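Side-chain contacts in L-lysine 6-monooxygenase involved in desferrioxamine biosynthesis (Erwinia amylovora CFBP1430, PDB 5O8P), which catalyses, probably with FAD and NADPH, the N-hydroxylation of cadaverine in desferrioxamine biosynthesis: residues 46-49 against 50-53; 234-238 against 239-243; 266-269 against 270-274; 383-386 against 387-391. All coordinates share one frame; numbering follows the deposited sequence.

Contact 1: residues 46-49 against 50-53; sequences WHTG and MMLE. With FAD (flavin-adenine dinucleotide), chain C.
Met51, with CG anti to the backbone N (chi1 -173°), runs alongside Thr48, three residues earlier: its CB lies 3.8 Å from Thr48 O, and its terminal CE reaches 4.4 Å from Thr48 CG2. Trp46 has much the same first torsion (also -173°), and this carries its indole down to the flavin-adenine dinucleotide, where NE1 gives a nearly straight hydrogen bond (167°) to O4' of the ribityl chain at 2.6 Å. His47 adds a weak bond to the same hydroxyl, NE2 to FAD O4' at 3.3 Å. One face of its imidazole carries the flavin methyl C8M, off towards the rim, while its CD2 lies over a face of the Trp46 indole. The neighbouring methyl C7M meets Met50, whose CB is 3.6 Å from it with CG close behind, before bends at chi2 and chi3 lead the sulfur away. Two aromatic rings and the CB and CG of Met50 thus line this side of the cofactor pocket. The segment lies in the loop between strands 35-38 and 56-57; Met50 packs on Ile207 of helix 202-213, Met51 on Lys101 and Asn104 of helix 100-113, and Leu52 on Leu183 of helix 182-190.

Contact 2: residues 234-238 against 239-243; sequences LEYTK and LTLEM
Hydrogen bonds tie Glu235 and Thr237 to the short, weakly bonded helix 238-241. Glu235 OE2 accepts Thr240 OG1 at 2.7 Å with the lone pair turned away from the other carboxylate oxygen; the two side chains cross at about a right angle, with the Glu235 chain extended (chi2 161°) to span the gap. Thr237 O receives Leu241 N at 3.1 Å (154°) in the carbonyl plane, and more weakly Thr240 N at 3.0 Å. A weak bond from Glu242 N to Lys238 O, 3.4 Å, continues the turn. Apolar contact comes from Leu241, whose CD1 sits over the middle of the Tyr236 ring, 4.2 Å from its centroid, in a CH-pi interaction; its other methyl, CD2, touches the ring carbon CD1 of Tyr236 at 3.8 Å. Polar contacts lead into the assembly: salt bridges join Glu235 OE2 to Arg230 and Lys238 NZ to Asp284, both of the third subunit; a hydrogen bond joins Tyr236 OH to Glu94 of the fourth. The turn lies between strand 221-225 and helix 246-253, with Thr240 packed on Leu270 and the Glu242 carboxylate held by Phe424 N from near the chain's C-terminus.

Contact 3: residues 266-269 against 270-274; sequences SQKN and LYKGI
Lys268 and Lys272 lie side by side and point the same way, four residues apart, so that CE of Lys272 rests against CD of Lys268 at 3.5 Å. Their chains differ in shape: that of Lys268 is extended, while Lys272 bends at its last two torsions (chi3 51°, chi4 61°), which folds it against its neighbour and leaves the NZ atoms of Lys268 and Lys272 4.2 Å apart. Lys272 and the adjacent Tyr271 take part in NADP(+) binding, although no NADP(+) is bound to this chain; the nearness of Lys268 to Lys272 would probably make the spot more positive. Tyr271 is framed on two sides, with Lys272 CG over one face of the ring, towards the rim, and Gln267 O at the edge, 3.2 Å from CD1 of Tyr271. Backbone bonds set the two lysines on the same side: Lys268 O accepts Lys272 N at 2.8 Å and, weakly, Tyr271 N, while Leu270 N reaches Gln267 O at 3.2 Å from well above the carbonyl plane. Farther out, Tyr271 OH bonds to Asn264 O, and Lys268 packs on Tyr232, another NADP(+)-binding residue. The turn joins helix 257-266 to helix 276-290; Leu270 and Tyr271 lean on Phe391, and Ile274 rests on Gln202 and Ala205 of helix 202-213.

Contact 4: residues 383-386 against 387-391; sequences NAEL and HTHGF. With FAD (flavin-adenine dinucleotide), chain C.
The His389 ring meets Glu385 obliquely, its CG 3.7 Å from CG of Glu385, and stands almost perpendicular (86°) to the carboxylate. Thr388 OG1 lies in the plane of the His389 ring at its edge; Tyr371 stacks on the His389 ring and His253 meets it edge-to-face. The His387 imidazole instead has Ala384 O near its plane, 3.5 Å from CE1 of His387. Both rings belong to the short helix 386-389, for which Glu385 is the N-cap residue. The carbonyl of Glu385, which opens the helix, takes three donors at its O: His389 N at 2.7 Å almost straight along the C=O bond, Thr388 N at 3.1 Å from above the carbonyl plane, and Thr388 OG1 at 3.2 Å. Bent at chi2 (-83°), the Glu385 side chain curls back so that OE1 accepts Ala384 N at 2.7 Å, while OE2 is bridged to Arg402; both oxygens have partners, which would restrict the carboxylate's rotation. His387 NE2 bonds to Tyr365 O and His389 NE2 to Gln368 O. Gly390 leaves the helix with positive phi, its N bonded to Leu386 O. Ahead of the cap, Asn383 ND2 makes a weak hydrogen bond, 3.4 Å, to the FAD phosphate oxygen O2P.

Along the chain the four contacts follow one another in series. Contacts 1 and 4 both touch FAD, though their centres lie about 25 Å apart on opposite sides of the chain's centre: one meets the flavin and ribityl chain, the other a phosphate. Contact 3 touches both contact 2 and contact 4, their centres about 11 and 14 Å from its own: probable backbone hydrogen bonds link Leu234 with Ile274 and Glu235 with Asn269, and Tyr271 packs against Leu386. Contacts 1 and 3 share helix 202-213; contact 3 follows helix 257-266, on which His387 and Thr388 pack. The NADP(+)-binding turn thus touches an FAD-contacting segment and segment 234-243, with which it meets the third subunit.

Contact 1: residues 46-49 against 50-53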
loop_
_atom_site.group_PDB
_atom_site.type_symbol
_atom_site.label_atom_id
_atom_site.label_comp_id
_atom_site.label_asym_id
_atom_site.label_seq_id
_atom_site.Cartn_x
_atom_site.Cartn_y
_atom_site.Cartn_z
ATOM N N TRP B 46 -16.171 14.005 22.713
ATOM C CA TRP B 46 -16.682 13.900 21.345
ATOM C C TRP B 46 -16.954 12.467 20.952
ATOM O O TRP B 46 -16.037 11.627 20.929
ATOM C CB TRP B 46 -15.648 14.480 20.399
ATOM C CG TRP B 46 -16.039 14.622 18.974
ATOM C CD1 TRP B 46 -17.050 15.393 18.464
ATOM C CD2 TRP B 46 -15.381 14.018 17.851
ATOM N NE1 TRP B 46 -17.076 15.286 17.086
ATOM C CE2 TRP B 46 -16.063 14.451 16.685
ATOM C CE3 TRP B 46 -14.300 13.117 17.720
ATOM C CZ2 TRP B 46 -15.693 14.023 15.402
ATOM C CZ3 TRP B 46 -13.928 12.695 16.443
ATOM C CH2 TRP B 46 -14.623 13.153 15.299
ATOM N N HIS B 47 -18.235 12.205 20.668
ATOM C CA HIS B 47 -18.728 10.947 20.102
ATOM C C HIS B 47 -18.069 9.714 20.726
ATOM O O HIS B 47 -17.390 8.930 20.034
ATOM C CB HIS B 47 -18.600 10.981 18.565
ATOM C CG HIS B 47 -19.474 12.012 17.905
ATOM N ND1 HIS B 47 -20.739 12.323 18.367
ATOM C CD2 HIS B 47 -19.248 12.831 16.851
ATOM C CE1 HIS B 47 -21.262 13.271 17.610
ATOM N NE2 HIS B 47 -20.379 13.595 16.680
ATOM N N THR B 48 -18.271 9.567 22.042
ATOM C CA THR B 48 -17.647 8.501 22.858
ATOM C C THR B 48 -18.347 7.142 22.780
ATOM O O THR B 48 -17.762 6.126 23.180
ATOM C CB THR B 48 -17.544 8.895 24.350
ATOM O OG1 THR B 48 -18.852 9.165 24.869
ATOM C CG2 THR B 48 -16.648 10.114 24.525
ATOM N N GLY B 49 -19.576 7.118 22.269
ATOM C CA GLY B 49 -20.258 5.851 21.967
ATOM C C GLY B 49 -19.666 5.079 20.796
ATOM O O GLY B 49 -19.828 3.877 20.706
ATOM N N MET B 50 -19.001 5.788 19.891
ATOM C CA MET B 50 -18.340 5.232 18.710
ATOM C C MET B 50 -16.818 5.226 18.817
ATOM O O MET B 50 -16.143 5.020 17.807
ATOM C CB MET B 50 -18.752 6.065 17.483
ATOM C CG MET B 50 -20.129 5.761 16.928
ATOM S SD MET B 50 -20.374 4.010 16.637
ATOM C CE MET B 50 -18.924 3.569 15.682
ATOM N N MET B 51 -16.283 5.419 20.017
ATOM C CA MET B 51 -14.847 5.586 20.165
ATOM C C MET B 51 -14.189 4.242 20.421
ATOM O O MET B 51 -13.739 3.959 21.530
ATOM C CB MET B 51 -14.530 6.587 21.275
ATOM C CG MET B 51 -13.061 6.958 21.382
ATOM S SD MET B 51 -12.920 8.491 22.295
ATOM C CE MET B 51 -12.862 7.931 24.001
ATOM N N LEU B 52 -14.156 3.435 19.370
ATOM C CA LEU B 52 -13.627 2.090 19.399
ATOM C C LEU B 52 -12.107 2.188 19.339
ATOM O O LEU B 52 -11.568 3.087 18.676
ATOM C CB LEU B 52 -14.116 1.298 18.176
ATOM C CG LEU B 52 -15.621 1.192 17.942
ATOM C CD1 LEU B 52 -15.953 0.644 16.557
ATOM C CD2 LEU B 52 -16.232 0.289 18.986
ATOM N N GLU B 53 -11.415 1.254 19.986
ATOM C CA GLU B 53 -9.943 1.207 19.991
ATOM C C GLU B 53 -9.318 1.272 18.592
ATOM O O GLU B 53 -8.288 1.921 18.399
ATOM C CB GLU B 53 -9.447 -0.057 20.706
ATOM C CG GLU B 53 -7.966 -0.348 20.500
ATOM C CD GLU B 53 -7.449 -1.487 21.362
ATOM O OE1 GLU B 53 -7.660 -1.456 22.599
ATOM O OE2 GLU B 53 -6.812 -2.406 20.798
HETATM P PA FAD C . -20.876 18.544 18.166
HETATM O O1A FAD C . -20.151 17.421 18.884
HETATM O O2A FAD C . -22.300 18.332 17.711
HETATM O O5B FAD C . -20.800 19.809 19.167
HETATM C C5B FAD C . -21.958 20.491 19.636
HETATM C C4B FAD C . -21.846 20.928 21.092
HETATM O O4B FAD C . -22.816 21.955 21.353
HETATM C C3B FAD C . -22.144 19.797 22.069
HETATM O O3B FAD C . -21.127 19.778 23.080
HETATM C C2B FAD C . -23.541 20.109 22.605
HETATM O O2B FAD C . -23.764 19.676 23.951
HETATM C C1B FAD C . -23.583 21.623 22.519
HETATM N N9A FAD C . -24.935 22.245 22.526
HETATM C C8A FAD C . -26.007 21.954 21.760
HETATM N N7A FAD C . -27.054 22.765 22.081
HETATM C C5A FAD C . -26.651 23.592 23.069
HETATM C C6A FAD C . -27.238 24.692 23.884
HETATM N N6A FAD C . -28.520 25.091 23.702
HETATM N N1A FAD C . -26.450 25.290 24.816
HETATM C C2A FAD C . -25.170 24.913 25.021
HETATM N N3A FAD C . -24.582 23.921 24.325
HETATM C C4A FAD C . -25.252 23.241 23.355
HETATM N N1 FAD C . -15.844 14.247 10.324
HETATM C C2 FAD C . -14.574 14.247 9.840
HETATM O O2 FAD C . -14.239 15.171 9.065
HETATM N N3 FAD C . -13.673 13.296 10.174
HETATM C C4 FAD C . -13.981 12.283 11.004
HETATM O O4 FAD C . -13.134 11.415 11.292
HETATM C C4X FAD C . -15.350 12.211 11.575
HETATM N N5 FAD C . -15.721 11.221 12.417
HETATM C C5X FAD C . -16.979 11.183 12.917
HETATM C C6 FAD C . -17.306 10.138 13.778
HETATM C C7 FAD C . -18.579 10.032 14.334
HETATM C C7M FAD C . -18.910 8.889 15.261
HETATM C C8 FAD C . -19.604 11.062 13.996
HETATM C C8M FAD C . -20.987 10.971 14.583
HETATM C C9 FAD C . -19.287 12.111 13.132
HETATM C C9A FAD C . -18.005 12.231 12.564
HETATM N N10 FAD C . -17.631 13.294 11.674
HETATM C C10 FAD C . -16.299 13.287 11.170
HETATM C "C1'" FAD C . -18.546 14.391 11.257
HETATM C "C2'" FAD C . -18.402 15.655 12.137
HETATM O "O2'" FAD C . -17.009 15.986 12.318
HETATM C "C3'" FAD C . -19.086 15.539 13.512
HETATM O "O3'" FAD C . -20.496 15.316 13.353
HETATM C "C4'" FAD C . -18.886 16.775 14.399
HETATM O "O4'" FAD C . -18.990 16.395 15.776
HETATM C "C5'" FAD C . -19.901 17.879 14.117
HETATM O "O5'" FAD C . -19.362 19.129 14.551
HETATM P P FAD C . -20.110 19.992 15.673
HETATM O O1P FAD C . -19.263 21.214 15.965
HETATM O O2P FAD C . -21.504 20.153 15.135
HETATM O O3P FAD C . -19.943 18.916 16.884
#

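Contact 2: residues 234-238 against 239-243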
loop_
_atom_site.group_PDB
_atom_site.type_symbol
_atom_site.label_atom_id
_atom_site.label_comp_id
_atom_site.label_asym_id
_atom_site.label_seq_id
_atom_site.Cartn_x
_atom_site.Cartn_y
_atom_site.Cartn_z
ATOM N N LEU B 234 -16.454 5.743 0.455
ATOM C CA LEU B 234 -16.244 7.171 0.439
ATOM C C LEU B 234 -15.245 7.424 -0.672
ATOM O O LEU B 234 -14.187 6.786 -0.680
ATOM C CB LEU B 234 -15.650 7.620 1.771
ATOM C CG LEU B 234 -15.415 9.110 1.944
ATOM C CD1 LEU B 234 -16.734 9.783 2.241
ATOM C CD2 LEU B 234 -14.402 9.376 3.055
ATOM N N GLU B 235 -15.567 8.324 -1.610
ATOM C CA GLU B 235 -14.661 8.622 -2.729
ATOM C C GLU B 235 -13.459 9.481 -2.288
ATOM O O GLU B 235 -13.616 10.637 -1.904
ATOM C CB GLU B 235 -15.415 9.274 -3.880
ATOM C CG GLU B 235 -14.680 9.172 -5.238
ATOM C CD GLU B 235 -15.628 9.404 -6.428
ATOM O OE1 GLU B 235 -16.692 8.761 -6.482
ATOM O OE2 GLU B 235 -15.323 10.259 -7.300
ATOM N N TYR B 236 -12.273 8.892 -2.344
ATOM C CA TYR B 236 -11.053 9.478 -1.763
ATOM C C TYR B 236 -9.904 9.666 -2.778
ATOM O O TYR B 236 -8.749 9.998 -2.423
ATOM C CB TYR B 236 -10.573 8.644 -0.568
ATOM C CG TYR B 236 -9.871 9.447 0.515
ATOM C CD1 TYR B 236 -10.589 10.350 1.313
ATOM C CD2 TYR B 236 -8.495 9.284 0.773
ATOM C CE1 TYR B 236 -9.954 11.089 2.310
ATOM C CE2 TYR B 236 -7.853 10.009 1.780
ATOM C CZ TYR B 236 -8.583 10.913 2.552
ATOM O OH TYR B 236 -7.962 11.654 3.552
ATOM N N THR B 237 -10.212 9.484 -4.060
ATOM C CA THR B 237 -9.259 9.701 -5.132
ATOM C C THR B 237 -9.027 11.199 -5.248
ATOM O O THR B 237 -9.964 11.990 -5.102
ATOM C CB THR B 237 -9.786 9.120 -6.458
ATOM O OG1 THR B 237 -11.148 9.534 -6.663
ATOM C CG2 THR B 237 -9.701 7.597 -6.443
ATOM N N LYS B 238 -7.780 11.576 -5.506
ATOM C CA LYS B 238 -7.319 12.952 -5.286
ATOM C C LYS B 238 -7.957 14.012 -6.172
ATOM O O LYS B 238 -8.107 15.153 -5.738
ATOM C CB LYS B 238 -5.806 13.023 -5.383
ATOM C CG LYS B 238 -5.138 12.273 -4.258
ATOM C CD LYS B 238 -3.648 12.202 -4.437
ATOM C CE LYS B 238 -3.053 11.293 -3.384
ATOM N NZ LYS B 238 -1.607 11.100 -3.648
ATOM N N LEU B 239 -8.347 13.645 -7.389
ATOM C CA LEU B 239 -9.079 14.580 -8.246
ATOM C C LEU B 239 -10.460 14.912 -7.685
ATOM O O LEU B 239 -10.907 16.033 -7.825
ATOM C CB LEU B 239 -9.182 14.083 -9.689
ATOM C CG LEU B 239 -7.899 14.200 -10.535
ATOM C CD1 LEU B 239 -8.117 13.520 -11.889
ATOM C CD2 LEU B 239 -7.448 15.654 -10.683
ATOM N N THR B 240 -11.124 13.950 -7.043
ATOM C CA THR B 240 -12.409 14.205 -6.346
ATOM C C THR B 240 -12.207 14.989 -5.043
ATOM O O THR B 240 -13.047 15.819 -4.703
ATOM C CB THR B 240 -13.195 12.899 -6.071
ATOM O OG1 THR B 240 -13.504 12.276 -7.317
ATOM C CG2 THR B 240 -14.480 13.155 -5.313
ATOM N N LEU B 241 -11.108 14.754 -4.325
ATOM C CA LEU B 241 -10.806 15.552 -3.118
ATOM C C LEU B 241 -10.693 17.071 -3.392
ATOM O O LEU B 241 -10.987 17.881 -2.499
ATOM C CB LEU B 241 -9.543 15.045 -2.407
ATOM C CG LEU B 241 -9.549 13.606 -1.875
ATOM C CD1 LEU B 241 -8.245 13.281 -1.142
ATOM C CD2 LEU B 241 -10.772 13.347 -0.978
ATOM N N GLU B 242 -10.313 17.448 -4.619
ATOM C CA GLU B 242 -10.355 18.859 -5.051
ATOM C C GLU B 242 -11.740 19.500 -5.019
ATOM O O GLU B 242 -11.852 20.706 -5.122
ATOM C CB GLU B 242 -9.812 19.021 -6.467
ATOM C CG GLU B 242 -8.330 18.736 -6.644
ATOM C CD GLU B 242 -7.740 19.465 -7.849
ATOM O OE1 GLU B 242 -8.366 19.454 -8.953
ATOM O OE2 GLU B 242 -6.665 20.107 -7.661
ATOM N N MET B 243 -12.794 18.701 -4.932
ATOM C CA MET B 243 -14.137 19.253 -4.745
ATOM C C MET B 243 -14.346 19.780 -3.330
ATOM O O MET B 243 -15.294 20.521 -3.122
ATOM C CB MET B 243 -15.217 18.220 -5.076
ATOM C CG MET B 243 -15.237 17.765 -6.522
ATOM S SD MET B 243 -16.389 16.411 -6.838
ATOM C CE MET B 243 -17.939 17.292 -6.938
#

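Contact 3: residues 266-269 against 270-274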
loop_
_atom_site.group_PDB
_atom_site.type_symbol
_atom_site.label_atom_id
_atom_site.label_comp_id
_atom_site.label_asym_id
_atom_site.label_seq_id
_atom_site.Cartn_x
_atom_site.Cartn_y
_atom_site.Cartn_z
ATOM N N SER B 266 -27.584 12.859 -4.395
ATOM C CA SER B 266 -26.791 12.056 -5.344
ATOM C C SER B 266 -25.271 12.023 -5.073
ATOM O O SER B 266 -24.531 11.361 -5.800
ATOM C CB SER B 266 -27.070 12.519 -6.790
ATOM O OG SER B 266 -26.305 13.657 -7.163
ATOM N N GLN B 267 -24.810 12.782 -4.079
ATOM C CA GLN B 267 -23.366 12.925 -3.788
ATOM C C GLN B 267 -23.071 12.342 -2.406
ATOM O O GLN B 267 -22.174 12.811 -1.703
ATOM C CB GLN B 267 -22.899 14.402 -3.848
ATOM C CG GLN B 267 -22.769 15.008 -5.235
ATOM C CD GLN B 267 -22.245 16.432 -5.225
ATOM O OE1 GLN B 267 -22.399 17.176 -4.247
ATOM N NE2 GLN B 267 -21.658 16.836 -6.338
ATOM N N LYS B 268 -23.765 11.266 -2.046
ATOM C CA LYS B 268 -23.531 10.608 -0.757
ATOM C C LYS B 268 -22.210 9.804 -0.717
ATOM O O LYS B 268 -21.660 9.630 0.365
ATOM C CB LYS B 268 -24.733 9.733 -0.383
ATOM C CG LYS B 268 -25.994 10.555 -0.172
ATOM C CD LYS B 268 -27.194 9.675 0.125
ATOM C CE LYS B 268 -28.393 10.479 0.590
ATOM N NZ LYS B 268 -29.329 9.630 1.375
ATOM N N ASN B 269 -21.702 9.341 -1.867
ATOM C CA ASN B 269 -20.326 8.775 -1.904
ATOM C C ASN B 269 -19.223 9.780 -1.505
ATOM O O ASN B 269 -18.154 9.366 -1.059
ATOM C CB ASN B 269 -19.970 7.983 -3.197
ATOM C CG ASN B 269 -20.369 8.679 -4.481
ATOM O OD1 ASN B 269 -20.816 9.824 -4.491
ATOM N ND2 ASN B 269 -20.220 7.966 -5.585
ATOM N N LEU B 270 -19.492 11.082 -1.636
ATOM C CA LEU B 270 -18.512 12.117 -1.300
ATOM C C LEU B 270 -18.400 12.433 0.204
ATOM O O LEU B 270 -17.374 12.963 0.641
ATOM C CB LEU B 270 -18.792 13.409 -2.093
ATOM C CG LEU B 270 -18.800 13.394 -3.639
ATOM C CD1 LEU B 270 -18.672 14.812 -4.183
ATOM C CD2 LEU B 270 -17.736 12.474 -4.227
ATOM N N TYR B 271 -19.437 12.129 0.987
ATOM C CA TYR B 271 -19.418 12.392 2.451
ATOM C C TYR B 271 -20.000 11.296 3.372
ATOM O O TYR B 271 -19.490 11.112 4.478
ATOM C CB TYR B 271 -20.014 13.777 2.793
ATOM C CG TYR B 271 -21.518 13.970 2.579
ATOM C CD1 TYR B 271 -22.083 13.883 1.301
ATOM C CD2 TYR B 271 -22.363 14.316 3.649
ATOM C CE1 TYR B 271 -23.436 14.080 1.096
ATOM C CE2 TYR B 271 -23.728 14.525 3.451
ATOM C CZ TYR B 271 -24.255 14.409 2.171
ATOM O OH TYR B 271 -25.598 14.607 1.940
ATOM N N LYS B 272 -21.026 10.567 2.921
ATOM C CA LYS B 272 -21.692 9.524 3.729
ATOM C C LYS B 272 -21.200 8.080 3.425
ATOM O O LYS B 272 -21.853 7.111 3.763
ATOM C CB LYS B 272 -23.223 9.669 3.560
ATOM C CG LYS B 272 -23.837 10.796 4.391
ATOM C CD LYS B 272 -25.147 11.344 3.806
ATOM C CE LYS B 272 -26.215 10.289 3.471
ATOM N NZ LYS B 272 -26.705 9.462 4.616
ATOM N N GLY B 273 -20.024 7.935 2.816
ATOM C CA GLY B 273 -19.488 6.615 2.452
ATOM C C GLY B 273 -18.714 5.919 3.553
ATOM O O GLY B 273 -18.390 6.524 4.570
ATOM N N ILE B 274 -18.396 4.651 3.318
ATOM C CA ILE B 274 -17.524 3.875 4.193
ATOM C C ILE B 274 -16.080 3.964 3.691
ATOM O O ILE B 274 -15.837 3.994 2.492
ATOM C CB ILE B 274 -17.930 2.393 4.218
ATOM C CG1 ILE B 274 -19.409 2.227 4.564
ATOM C CG2 ILE B 274 -17.092 1.631 5.229
ATOM C CD1 ILE B 274 -19.971 0.871 4.204
#

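Contact 4: residues 383-386 against 387-391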
loop_
_atom_site.group_PDB
_atom_site.type_symbol
_atom_site.label_atom_id
_atom_site.label_comp_id
_atom_site.label_asym_id
_atom_site.label_seq_id
_atom_site.Cartn_x
_atom_site.Cartn_y
_atom_site.Cartn_z
ATOM N N ASN B 383 -21.739 24.071 10.356
ATOM C CA ASN B 383 -22.344 22.751 10.156
ATOM C C ASN B 383 -23.891 22.741 10.253
ATOM O O ASN B 383 -24.467 21.823 10.838
ATOM C CB ASN B 383 -21.719 21.756 11.165
ATOM C CG ASN B 383 -21.926 20.276 10.803
ATOM O OD1 ASN B 383 -21.871 19.858 9.636
ATOM N ND2 ASN B 383 -22.140 19.463 11.842
ATOM N N ALA B 384 -24.565 23.734 9.693
ATOM C CA ALA B 384 -26.019 23.603 9.409
ATOM C C ALA B 384 -26.363 24.152 8.012
ATOM O O ALA B 384 -27.484 24.612 7.758
ATOM C CB ALA B 384 -26.840 24.279 10.500
ATOM N N GLU B 385 -25.372 24.108 7.123
ATOM C CA GLU B 385 -25.450 24.703 5.792
ATOM C C GLU B 385 -25.194 23.662 4.688
ATOM O O GLU B 385 -24.876 24.048 3.565
ATOM C CB GLU B 385 -24.479 25.908 5.685
ATOM C CG GLU B 385 -22.970 25.600 5.628
ATOM C CD GLU B 385 -22.289 25.369 6.964
ATOM O OE1 GLU B 385 -22.984 25.123 7.957
ATOM O OE2 GLU B 385 -21.047 25.397 7.001
ATOM N N LEU B 386 -25.356 22.369 4.998
ATOM C CA LEU B 386 -25.248 21.277 4.003
ATOM C C LEU B 386 -26.145 21.499 2.761
ATOM O O LEU B 386 -25.771 21.184 1.627
ATOM C CB LEU B 386 -25.605 19.932 4.671
ATOM C CG LEU B 386 -25.653 18.595 3.903
ATOM C CD1 LEU B 386 -24.457 18.380 2.984
ATOM C CD2 LEU B 386 -25.765 17.435 4.885
ATOM N N HIS B 387 -27.325 22.053 2.992
ATOM C CA HIS B 387 -28.306 22.307 1.926
ATOM C C HIS B 387 -27.946 23.463 0.985
ATOM O O HIS B 387 -28.501 23.555 -0.098
ATOM C CB HIS B 387 -29.722 22.462 2.525
ATOM C CG HIS B 387 -29.905 23.682 3.369
ATOM N ND1 HIS B 387 -29.517 23.747 4.696
ATOM C CD2 HIS B 387 -30.558 24.836 3.115
ATOM C CE1 HIS B 387 -29.846 24.926 5.192
ATOM N NE2 HIS B 387 -30.483 25.604 4.256
ATOM N N THR B 388 -27.041 24.341 1.401
ATOM C CA THR B 388 -26.605 25.510 0.603
ATOM C C THR B 388 -25.090 25.600 0.300
ATOM O O THR B 388 -24.713 26.343 -0.604
ATOM C CB THR B 388 -26.954 26.816 1.349
ATOM O OG1 THR B 388 -26.362 26.776 2.659
ATOM C CG2 THR B 388 -28.452 27.037 1.458
ATOM N N HIS B 389 -24.242 24.901 1.061
ATOM C CA HIS B 389 -22.789 24.844 0.819
ATOM C C HIS B 389 -22.264 23.455 0.441
ATOM O O HIS B 389 -21.070 23.303 0.183
ATOM C CB HIS B 389 -22.038 25.357 2.049
ATOM C CG HIS B 389 -22.162 26.829 2.245
ATOM N ND1 HIS B 389 -21.076 27.675 2.168
ATOM C CD2 HIS B 389 -23.237 27.610 2.503
ATOM C CE1 HIS B 389 -21.475 28.917 2.383
ATOM N NE2 HIS B 389 -22.782 28.908 2.579
ATOM N N GLY B 390 -23.139 22.455 0.436
ATOM C CA GLY B 390 -22.859 21.160 -0.177
ATOM C C GLY B 390 -22.232 20.151 0.757
ATOM O O GLY B 390 -22.134 20.377 1.960
ATOM N N PHE B 391 -21.766 19.045 0.169
ATOM C CA PHE B 391 -21.211 17.892 0.909
ATOM C C PHE B 391 -19.987 18.173 1.817
ATOM O O PHE B 391 -19.584 17.283 2.583
ATOM C CB PHE B 391 -20.841 16.798 -0.100
ATOM C CG PHE B 391 -19.477 16.977 -0.711
ATOM C CD1 PHE B 391 -19.276 17.796 -1.821
ATOM C CD2 PHE B 391 -18.376 16.375 -0.112
ATOM C CE1 PHE B 391 -18.010 17.963 -2.347
ATOM C CE2 PHE B 391 -17.105 16.547 -0.625
ATOM C CZ PHE B 391 -16.926 17.330 -1.748
HETATM P PA FAD C . -20.876 18.544 18.166
HETATM O O1A FAD C . -20.151 17.421 18.884
HETATM O O2A FAD C . -22.300 18.332 17.711
HETATM O O5B FAD C . -20.800 19.809 19.167
HETATM C C5B FAD C . -21.958 20.491 19.636
HETATM C C4B FAD C . -21.846 20.928 21.092
HETATM O O4B FAD C . -22.816 21.955 21.353
HETATM C C3B FAD C . -22.144 19.797 22.069
HETATM O O3B FAD C . -21.127 19.778 23.080
HETATM C C2B FAD C . -23.541 20.109 22.605
HETATM O O2B FAD C . -23.764 19.676 23.951
HETATM C C1B FAD C . -23.583 21.623 22.519
HETATM N N9A FAD C . -24.935 22.245 22.526
HETATM C C8A FAD C . -26.007 21.954 21.760
HETATM N N7A FAD C . -27.054 22.765 22.081
HETATM C C5A FAD C . -26.651 23.592 23.069
HETATM C C6A FAD C . -27.238 24.692 23.884
HETATM N N6A FAD C . -28.520 25.091 23.702
HETATM N N1A FAD C . -26.450 25.290 24.816
HETATM C C2A FAD C . -25.170 24.913 25.021
HETATM N N3A FAD C . -24.582 23.921 24.325
HETATM C C4A FAD C . -25.252 23.241 23.355
HETATM N N1 FAD C . -15.844 14.247 10.324
HETATM C C2 FAD C . -14.574 14.247 9.840
HETATM O O2 FAD C . -14.239 15.171 9.065
HETATM N N3 FAD C . -13.673 13.296 10.174
HETATM C C4 FAD C . -13.981 12.283 11.004
HETATM O O4 FAD C . -13.134 11.415 11.292
HETATM C C4X FAD C . -15.350 12.211 11.575
HETATM N N5 FAD C . -15.721 11.221 12.417
HETATM C C5X FAD C . -16.979 11.183 12.917
HETATM C C6 FAD C . -17.306 10.138 13.778
HETATM C C7 FAD C . -18.579 10.032 14.334
HETATM C C7M FAD C . -18.910 8.889 15.261
HETATM C C8 FAD C . -19.604 11.062 13.996
HETATM C C8M FAD C . -20.987 10.971 14.583
HETATM C C9 FAD C . -19.287 12.111 13.132
HETATM C C9A FAD C . -18.005 12.231 12.564
HETATM N N10 FAD C . -17.631 13.294 11.674
HETATM C C10 FAD C . -16.299 13.287 11.170
HETATM C "C1'" FAD C . -18.546 14.391 11.257
HETATM C "C2'" FAD C . -18.402 15.655 12.137
HETATM O "O2'" FAD C . -17.009 15.986 12.318
HETATM C "C3'" FAD C . -19.086 15.539 13.512
HETATM O "O3'" FAD C . -20.496 15.316 13.353
HETATM C "C4'" FAD C . -18.886 16.775 14.399
HETATM O "O4'" FAD C . -18.990 16.395 15.776
HETATM C "C5'" FAD C . -19.901 17.879 14.117
HETATM O "O5'" FAD C . -19.362 19.129 14.551
HETATM P P FAD C . -20.110 19.992 15.673
HETATM O O1P FAD C . -19.263 21.214 15.965
HETATM O O2P FAD C . -21.504 20.153 15.135
HETATM O O3P FAD C . -19.943 18.916 16.884
#